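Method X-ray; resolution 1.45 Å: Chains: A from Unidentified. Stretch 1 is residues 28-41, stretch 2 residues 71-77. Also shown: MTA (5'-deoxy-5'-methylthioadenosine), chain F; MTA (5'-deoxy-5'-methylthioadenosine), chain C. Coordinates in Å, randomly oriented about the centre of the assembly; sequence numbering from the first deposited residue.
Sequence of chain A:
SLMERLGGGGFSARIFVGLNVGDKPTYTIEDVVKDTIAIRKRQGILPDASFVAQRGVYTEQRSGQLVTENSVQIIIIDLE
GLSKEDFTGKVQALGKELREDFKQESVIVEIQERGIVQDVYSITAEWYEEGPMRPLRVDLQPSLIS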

ATOM      1  N   THR A  28      -2.579   9.621 -16.879  1.00 13.82           N
ATOM      2  CA  THR A  28      -1.544   9.777 -15.876  1.00 13.38           C
ATOM      3  C   THR A  28      -2.139   9.806 -14.473  1.00 11.81           C
ATOM      4  O   THR A  28      -3.324  10.079 -14.283  1.00 12.72           O
ATOM      5  CB  THR A  28      -0.787  11.106 -16.014  1.00 15.90           C
ATOM      6  OG1 THR A  28      -1.693  12.188 -15.742  1.00 18.19           O
ATOM      7  CG2 THR A  28      -0.186  11.274 -17.381  1.00 19.77           C
ATOM      8  N   ILE A  29      -1.275   9.571 -13.482  1.00 12.64           N
ATOM      9  CA  ILE A  29      -1.720   9.635 -12.094  1.00 12.04           C
ATOM     10  C   ILE A  29      -2.309  11.001 -11.773  1.00 12.46           C
ATOM     11  O   ILE A  29      -3.309  11.095 -11.054  1.00 12.16           O
ATOM     12  CB  ILE A  29      -0.604   9.214 -11.114  1.00 12.40           C
ATOM     13  CG1 ILE A  29      -1.120   9.287  -9.674  1.00 13.29           C
ATOM     14  CG2 ILE A  29       0.675  10.041 -11.264  1.00 14.47           C
ATOM     15  CD1 ILE A  29      -0.255   8.527  -8.672  1.00 15.22           C
ATOM     16  N   GLU A  30      -1.710  12.084 -12.282  1.00 12.57           N
ATOM     17  CA  GLU A  30      -2.257  13.398 -11.939  1.00 13.47           C
ATOM     18  C   GLU A  30      -3.672  13.581 -12.469  1.00 12.44           C
ATOM     19  O   GLU A  30      -4.487  14.273 -11.840  1.00 12.84           O
ATOM     20  CB  GLU A  30      -1.354  14.540 -12.393  1.00 15.94           C
ATOM     21  CG  GLU A  30      -1.560  15.799 -11.513  1.00 18.99           C
ATOM     22  CD  GLU A  30      -1.067  15.680 -10.050  1.00 20.00           C
ATOM     23  OE1 GLU A  30      -0.431  14.666  -9.661  1.00 19.87           O
ATOM     24  OE2 GLU A  30      -1.318  16.627  -9.268  1.00 24.21           O
ATOM     25  N   ASP A  31      -3.988  12.967 -13.617  1.00 12.29           N
ATOM     26  CA  ASP A  31      -5.360  13.010 -14.109  1.00 12.36           C
ATOM     27  C   ASP A  31      -6.314  12.396 -13.079  1.00 11.85           C
ATOM     28  O   ASP A  31      -7.404  12.923 -12.831  1.00 12.19           O
ATOM     29  CB  ASP A  31      -5.516  12.210 -15.414  1.00 12.83           C
ATOM     30  CG  ASP A  31      -4.683  12.727 -16.572  1.00 14.51           C
ATOM     31  OD1 ASP A  31      -4.289  13.912 -16.601  1.00 15.98           O
ATOM     32  OD2 ASP A  31      -4.487  11.902 -17.507  1.00 15.51           O
ATOM     33  N   VAL A  32      -5.930  11.246 -12.503  1.00 11.44           N
ATOM     34  CA  VAL A  32      -6.763  10.587 -11.503  1.00 11.71           C
ATOM     35  C   VAL A  32      -6.878  11.434 -10.241  1.00 10.96           C
ATOM     36  O   VAL A  32      -7.960  11.527  -9.653  1.00 11.41           O
ATOM     37  CB  VAL A  32      -6.231   9.169 -11.221  1.00 11.65           C
ATOM     38  CG1 VAL A  32      -6.999   8.523 -10.098  1.00 12.20           C
ATOM     39  CG2 VAL A  32      -6.309   8.322 -12.483  1.00 12.81           C
ATOM     40  N   VAL A  33      -5.774  12.059  -9.808  1.00 11.37           N
ATOM     41  CA  VAL A  33      -5.806  12.965  -8.655  1.00 11.59           C
ATOM     42  C   VAL A  33      -6.841  14.058  -8.874  1.00 11.05           C
ATOM     43  O   VAL A  33      -7.722  14.294  -8.041  1.00 12.21           O
ATOM     44  CB  VAL A  33      -4.412  13.563  -8.392  1.00 12.23           C
ATOM     45  CG1 VAL A  33      -4.469  14.617  -7.287  1.00 13.63           C
ATOM     46  CG2 VAL A  33      -3.403  12.470  -8.002  1.00 13.64           C
ATOM     47  N   LYS A  34      -6.723  14.765  -9.998  1.00 11.40           N
ATOM     48  CA  LYS A  34      -7.611  15.891 -10.254  1.00 12.51           C
ATOM     49  C   LYS A  34      -9.062  15.443 -10.374  1.00 12.43           C
ATOM     50  O   LYS A  34      -9.970  16.118  -9.874  1.00 13.82           O
ATOM     51  CB  LYS A  34      -7.157  16.623 -11.517  1.00 14.31           C
ATOM     52  CG  LYS A  34      -5.826  17.375 -11.410  1.00 17.53           C
ATOM     53  CD  LYS A  34      -5.454  17.994 -12.761  1.00 22.66           C
ATOM     54  CE  LYS A  34      -4.097  18.635 -12.734  1.00 30.03           C
ATOM     55  NZ  LYS A  34      -4.078  19.699 -11.709  1.00 35.25           N
ATOM     56  N   ASP A  35      -9.313  14.336 -11.074  1.00 12.16           N
ATOM     57  CA  ASP A  35     -10.687  13.878 -11.259  1.00 12.66           C
ATOM     58  C   ASP A  35     -11.288  13.442  -9.928  1.00 12.78           C
ATOM     59  O   ASP A  35     -12.469  13.716  -9.663  1.00 13.61           O
ATOM     60  CB  ASP A  35     -10.736  12.755 -12.297  1.00 13.44           C
ATOM     61  CG  ASP A  35     -12.111  12.558 -12.893  1.00 16.55           C
ATOM     62  OD1 ASP A  35     -12.745  13.558 -13.270  1.00 19.40           O
ATOM     63  OD2 ASP A  35     -12.543  11.393 -13.002  1.00 15.66           O
ATOM     64  N   THR A  36     -10.494  12.767  -9.084  1.00 12.36           N
ATOM     65  CA  THR A  36     -10.977  12.343  -7.774  1.00 11.99           C
ATOM     66  C   THR A  36     -11.343  13.548  -6.915  1.00 12.15           C
ATOM     67  O   THR A  36     -12.382  13.540  -6.243  1.00 13.51           O
ATOM     68  CB  THR A  36      -9.930  11.464  -7.085  1.00 12.13           C
ATOM     69  OG1 THR A  36      -9.724  10.265  -7.843  1.00 12.49           O
ATOM     70  CG2 THR A  36     -10.367  11.073  -5.685  1.00 14.24           C
ATOM     71  N   ILE A  37     -10.502  14.586  -6.907  1.00 12.25           N
ATOM     72  CA  ILE A  37     -10.814  15.791  -6.138  1.00 13.44           C
ATOM     73  C   ILE A  37     -12.149  16.366  -6.592  1.00 13.10           C
ATOM     74  O   ILE A  37     -13.004  16.731  -5.776  1.00 15.64           O
ATOM     75  CB  ILE A  37      -9.692  16.839  -6.271  1.00 14.27           C
ATOM     76  CG1 ILE A  37      -8.419  16.393  -5.560  1.00 14.62           C
ATOM     77  CG2 ILE A  37     -10.181  18.211  -5.742  1.00 16.95           C
ATOM     78  CD1 ILE A  37      -7.216  17.239  -5.911  1.00 16.42           C
ATOM     79  N   ALA A  38     -12.339  16.462  -7.910  1.00 14.07           N
ATOM     80  CA  ALA A  38     -13.556  17.046  -8.454  1.00 14.76           C
ATOM     81  C   ALA A  38     -14.788  16.233  -8.083  1.00 14.46           C
ATOM     82  O   ALA A  38     -15.817  16.796  -7.708  1.00 16.58           O
ATOM     83  CB  ALA A  38     -13.415  17.159  -9.974  1.00 16.27           C
ATOM     84  N   ILE A  39     -14.704  14.910  -8.172  1.00 14.60           N
ATOM     85  CA  ILE A  39     -15.841  14.063  -7.847  1.00 13.93           C
ATOM     86  C   ILE A  39     -16.183  14.185  -6.367  1.00 15.28           C
ATOM     87  O   ILE A  39     -17.353  14.321  -5.987  1.00 16.52           O
ATOM     88  CB  ILE A  39     -15.537  12.604  -8.223  1.00 13.98           C
ATOM     89  CG1 ILE A  39     -15.466  12.422  -9.734  1.00 13.66           C
ATOM     90  CG2 ILE A  39     -16.580  11.686  -7.636  1.00 16.11           C
ATOM     91  CD1 ILE A  39     -14.756  11.161 -10.178  1.00 13.97           C
ATOM     92  N   ARG A  40     -15.167  14.120  -5.507  1.00 14.22           N
ATOM     93  CA  ARG A  40     -15.404  14.143  -4.069  1.00 15.34           C
ATOM     94  C   ARG A  40     -15.931  15.499  -3.617  1.00 17.52           C
ATOM     95  O   ARG A  40     -16.785  15.566  -2.725  1.00 19.66           O
ATOM     96  CB  ARG A  40     -14.143  13.704  -3.313  1.00 17.37           C
ATOM     97  CG  ARG A  40     -13.724  12.276  -3.699  1.00 18.00           C
ATOM     98  CD  ARG A  40     -12.698  11.688  -2.771  1.00 18.77           C
ATOM     99  NE  ARG A  40     -13.353  11.106  -1.607  1.00 22.91           N
ATOM    100  CZ  ARG A  40     -12.755  10.882  -0.448  1.00 25.01           C
ATOM    101  NH1 ARG A  40     -11.478  11.202  -0.286  1.00 26.38           N
ATOM    102  NH2 ARG A  40     -13.427  10.335   0.555  1.00 32.56           N
ATOM    103  N   LYS A  41     -15.480  16.586  -4.237  1.00 18.91           N
ATOM    104  CA  LYS A  41     -16.062  17.884  -3.914  1.00 20.39           C
ATOM    105  C   LYS A  41     -17.555  17.915  -4.233  1.00 20.87           C
ATOM    106  O   LYS A  41     -18.350  18.466  -3.458  1.00 23.33           O
ATOM    107  CB  LYS A  41     -15.318  18.987  -4.648  1.00 23.70           C
ATOM    108  CG  LYS A  41     -13.945  19.316  -4.077  1.00 26.44           C
ATOM    109  CD  LYS A  41     -13.308  20.449  -4.874  1.00 30.37           C
ATOM    110  CE  LYS A  41     -12.034  20.993  -4.248  1.00 33.66           C
ATOM    111  NZ  LYS A  41     -11.322  21.922  -5.201  1.00 41.40           N
ATOM    112  N   SER A  71      -0.931   2.198 -13.427  1.00 10.55           N
ATOM    113  CA  SER A  71      -2.202   2.283 -12.732  1.00 10.73           C
ATOM    114  C   SER A  71      -2.024   3.095 -11.456  1.00 10.68           C
ATOM    115  O   SER A  71      -0.919   3.520 -11.107  1.00 10.88           O
ATOM    116  CB  SER A  71      -2.797   0.904 -12.440  1.00 11.68           C
ATOM    117  OG  SER A  71      -1.968   0.177 -11.560  1.00 11.94           O
ATOM    118  N   VAL A  72      -3.143   3.330 -10.769  1.00  9.85           N
ATOM    119  CA  VAL A  72      -3.170   4.148  -9.566  1.00 10.79           C
ATOM    120  C   VAL A  72      -3.933   3.386  -8.500  1.00 10.08           C
ATOM    121  O   VAL A  72      -5.022   2.863  -8.766  1.00 10.91           O
ATOM    122  CB  VAL A  72      -3.844   5.517  -9.794  1.00 10.67           C
ATOM    123  CG1 VAL A  72      -3.832   6.357  -8.507  1.00 11.19           C
ATOM    124  CG2 VAL A  72      -3.161   6.245 -10.926  1.00 13.02           C
ATOM    125  N   GLN A  73      -3.368   3.327  -7.303  1.00  9.79           N
ATOM    126  CA  GLN A  73      -4.083   2.876  -6.118  1.00  9.28           C
ATOM    127  C   GLN A  73      -4.444   4.104  -5.286  1.00 10.00           C
ATOM    128  O   GLN A  73      -3.554   4.820  -4.812  1.00 11.05           O
ATOM    129  CB  GLN A  73      -3.220   1.896  -5.322  1.00 11.71           C
ATOM    130  CG  GLN A  73      -3.889   1.416  -4.043  1.00 14.38           C
ATOM    131  CD  GLN A  73      -3.001   0.594  -3.134  1.00 18.87           C
ATOM    132  OE1 GLN A  73      -3.331   0.401  -1.968  1.00 24.27           O
ATOM    133  NE2 GLN A  73      -1.916   0.060  -3.672  1.00 19.21           N
ATOM    134  N   ILE A  74      -5.743   4.342  -5.117  1.00  9.94           N
ATOM    135  CA  ILE A  74      -6.247   5.434  -4.290  1.00 10.15           C
ATOM    136  C   ILE A  74      -6.505   4.874  -2.903  1.00 10.73           C
ATOM    137  O   ILE A  74      -7.201   3.859  -2.763  1.00 11.94           O
ATOM    138  CB  ILE A  74      -7.547   6.018  -4.878  1.00 10.37           C
ATOM    139  CG1 ILE A  74      -7.387   6.354  -6.362  1.00 11.35           C
ATOM    140  CG2 ILE A  74      -7.982   7.253  -4.060  1.00 12.07           C
ATOM    141  CD1 ILE A  74      -8.674   6.845  -7.027  1.00 11.42           C
ATOM    142  N   ILE A  75      -5.943   5.521  -1.880  1.00 10.88           N
ATOM    143  CA  ILE A  75      -6.098   5.099  -0.488  1.00 10.57           C
ATOM    144  C   ILE A  75      -6.870   6.197   0.231  1.00 10.64           C
ATOM    145  O   ILE A  75      -6.414   7.347   0.286  1.00 10.96           O
ATOM    146  CB  ILE A  75      -4.740   4.857   0.190  1.00 12.61           C
ATOM    147  CG1 ILE A  75      -3.942   3.808  -0.583  1.00 14.46           C
ATOM    148  CG2 ILE A  75      -4.933   4.455   1.643  1.00 14.28           C
ATOM    149  CD1 ILE A  75      -2.479   3.706  -0.167  1.00 20.57           C
ATOM    150  N   ILE A  76      -8.016   5.842   0.819  1.00 10.77           N
ATOM    151  CA  ILE A  76      -8.882   6.805   1.493  1.00 11.25           C
ATOM    152  C   ILE A  76      -9.095   6.332   2.920  1.00 12.25           C
ATOM    153  O   ILE A  76      -9.660   5.257   3.139  1.00 15.17           O
ATOM    154  CB  ILE A  76     -10.243   6.936   0.791  1.00 13.30           C
ATOM    155  CG1 ILE A  76     -10.079   7.522  -0.607  1.00 15.15           C
ATOM    156  CG2 ILE A  76     -11.178   7.809   1.633  1.00 16.85           C
ATOM    157  CD1 ILE A  76     -11.319   7.399  -1.467  1.00 17.70           C
ATOM    158  N   ILE A  77      -8.662   7.132   3.888  1.00 12.76           N
ATOM    159  CA  ILE A  77      -9.003   6.923   5.289  1.00 13.82           C
ATOM    160  C   ILE A  77     -10.101   7.920   5.646  1.00 14.67           C
ATOM    161  O   ILE A  77      -9.948   9.121   5.408  1.00 16.64           O
ATOM    162  CB  ILE A  77      -7.768   7.105   6.193  1.00 15.73           C
ATOM    163  CG1 ILE A  77      -6.658   6.125   5.789  1.00 16.58           C
ATOM    164  CG2 ILE A  77      -8.190   6.965   7.661  1.00 19.74           C
ATOM    165  CD1 ILE A  77      -5.364   6.398   6.448  1.00 22.48           C
TER
HETATM  166  CS  MTA F 205      -1.624  14.147   6.736  1.00 14.71           C
HETATM  167  S5' MTA F 205      -1.175  15.059   5.295  1.00 13.84           S
HETATM  168  C5' MTA F 205       0.150  14.030   4.639  1.00 12.53           C
HETATM  169  C4' MTA F 205      -0.273  12.974   3.637  1.00 12.04           C
HETATM  170  O4' MTA F 205      -1.221  12.091   4.258  1.00 11.58           O
HETATM  171  C2' MTA F 205      -1.685  12.191   1.909  1.00 11.25           C
HETATM  172  O2' MTA F 205      -0.749  11.399   1.196  1.00 11.88           O
HETATM  173  C3' MTA F 205      -0.969  13.464   2.367  1.00 11.70           C
HETATM  174  O3' MTA F 205      -0.072  13.978   1.398  1.00 12.81           O
HETATM  175  C1' MTA F 205      -2.050  11.532   3.248  1.00 11.07           C
HETATM  176  N9  MTA F 205      -3.442  11.726   3.625  1.00 11.14           N
HETATM  177  C8  MTA F 205      -4.015  12.792   4.271  1.00 12.30           C
HETATM  178  N7  MTA F 205      -5.284  12.631   4.563  1.00 13.43           N
HETATM  179  C5  MTA F 205      -5.573  11.365   4.066  1.00 11.51           C
HETATM  180  C6  MTA F 205      -6.730  10.563   4.121  1.00 13.02           C
HETATM  181  N6  MTA F 205      -7.869  10.924   4.727  1.00 13.16           N
HETATM  182  N1  MTA F 205      -6.660   9.327   3.568  1.00 13.22           N
HETATM  183  C2  MTA F 205      -5.508   8.932   3.010  1.00 12.11           C
HETATM  184  N3  MTA F 205      -4.356   9.589   2.921  1.00 11.08           N
HETATM  185  C4  MTA F 205      -4.449  10.809   3.472  1.00 10.98           C
HETATM  186  CS  MTA C 205      -8.867  -3.571 -12.521  1.00 14.71           C
HETATM  187  S5' MTA C 205      -7.599  -3.254 -13.706  1.00 13.84           S
HETATM  188  C5' MTA C 205      -6.817  -1.799 -12.987  1.00 12.53           C
HETATM  189  C4' MTA C 205      -5.650  -2.072 -12.059  1.00 12.04           C
HETATM  190  O4' MTA C 205      -6.102  -2.887 -10.965  1.00 11.58           O
HETATM  191  C2' MTA C 205      -3.790  -3.363 -11.377  1.00 11.25           C
HETATM  192  O2' MTA C 205      -2.980  -2.326 -10.846  1.00 11.88           O
HETATM  193  C3' MTA C 205      -4.460  -2.830 -12.646  1.00 11.70           C
HETATM  194  O3' MTA C 205      -3.605  -2.014 -13.427  1.00 12.81           O
HETATM  195  C1' MTA C 205      -4.998  -3.632 -10.467  1.00 11.07           C
HETATM  196  N9  MTA C 205      -5.371  -5.037 -10.406  1.00 11.14           N
HETATM  197  C8  MTA C 205      -6.166  -5.752 -11.265  1.00 12.30           C
HETATM  198  N7  MTA C 205      -6.401  -6.985 -10.886  1.00 13.43           N
HETATM  199  C5  MTA C 205      -5.703  -7.096  -9.690  1.00 11.51           C
HETATM  200  C6  MTA C 205      -5.604  -8.130  -8.737  1.00 13.02           C
HETATM  201  N6  MTA C 205      -6.235  -9.309  -8.836  1.00 13.16           N
HETATM  202  N1  MTA C 205      -4.862  -7.890  -7.628  1.00 13.22           N
HETATM  203  C2  MTA C 205      -4.274  -6.695  -7.490  1.00 12.11           C
HETATM  204  N3  MTA C 205      -4.316  -5.645  -8.305  1.00 11.08           N
HETATM  205  C4  MTA C 205      -5.052  -5.906  -9.396  1.00 10.98           C

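A helix laid against one face of a β-strand is among the commonest packing units in proteins, and residues 28-41 and 71-77 illustrate how the two can lie in direct contact with no hydrogen bond between them. The helix, 29-41, and the strand run in broadly the same direction, their axes 37° apart and 8.9 Å at closest approach. The contact buries 314 Å² of surface, summed over both sides.

Apolar contact does most of the work. Strand alternation turns Val-72, Ile-74 and Ile-76 toward the helix, which answers with Val-32, Thr-36 and Arg-40, spaced one helical turn apart, and with Ile-29 at its start. The backbones come nearest at that start, where CA of Ile-29 and CA of Val-72 are 6.2 Å apart. Val-72, a short branched residue, fits here: its CG2 lies 3.9 Å from CG1 of Ile-29 and 4.1 Å from CG2 of Val-32. Val-32 also touches the next inward strand residue, its CG1 3.9 Å from CD1 of Ile-74. The longer isoleucine, with chi1 m and chi2 t, extends its CD1 far enough to reach Thr-36 as well, 3.7 Å from that residue's OG1.

Polar groups enter such an interface when their hydrogen-bonding needs are met elsewhere. Thr-36 OG1 donates to the backbone O of Val-32 at 2.8 Å, so the buried hydroxyl is satisfied within its own helix while it packs against Ile-74. Arg-40 offers length: its guanidinium lies with one face covered by CD1 of Ile-76, and its NH2 is 3.5 Å from CG2 of the same residue. The NH1 end is hydrogen-bonded elsewhere in the structure.

Thr-28 and Asp-31, which do not touch the strand, cap the start of the helix. OG1 of Thr-28 accepts from N of Asp-31 at 3.2 Å, while N of Thr-28 donates to OD2 of Asp-31 at 3.0 Å. This reciprocal pair suits two small polar residues at a helix start, where backbone NH groups lack partners from a preceding turn.

Three polar groups of the strand, Ser-71 OG and the backbone N and O of Ile-77, bond 5'-deoxy-5'-methylthioadenosine ligands and take no part in the contact with the helix. That contact rests on Val-72, Ile-74 and Ile-76, the strand residues whose side chains meet the helix.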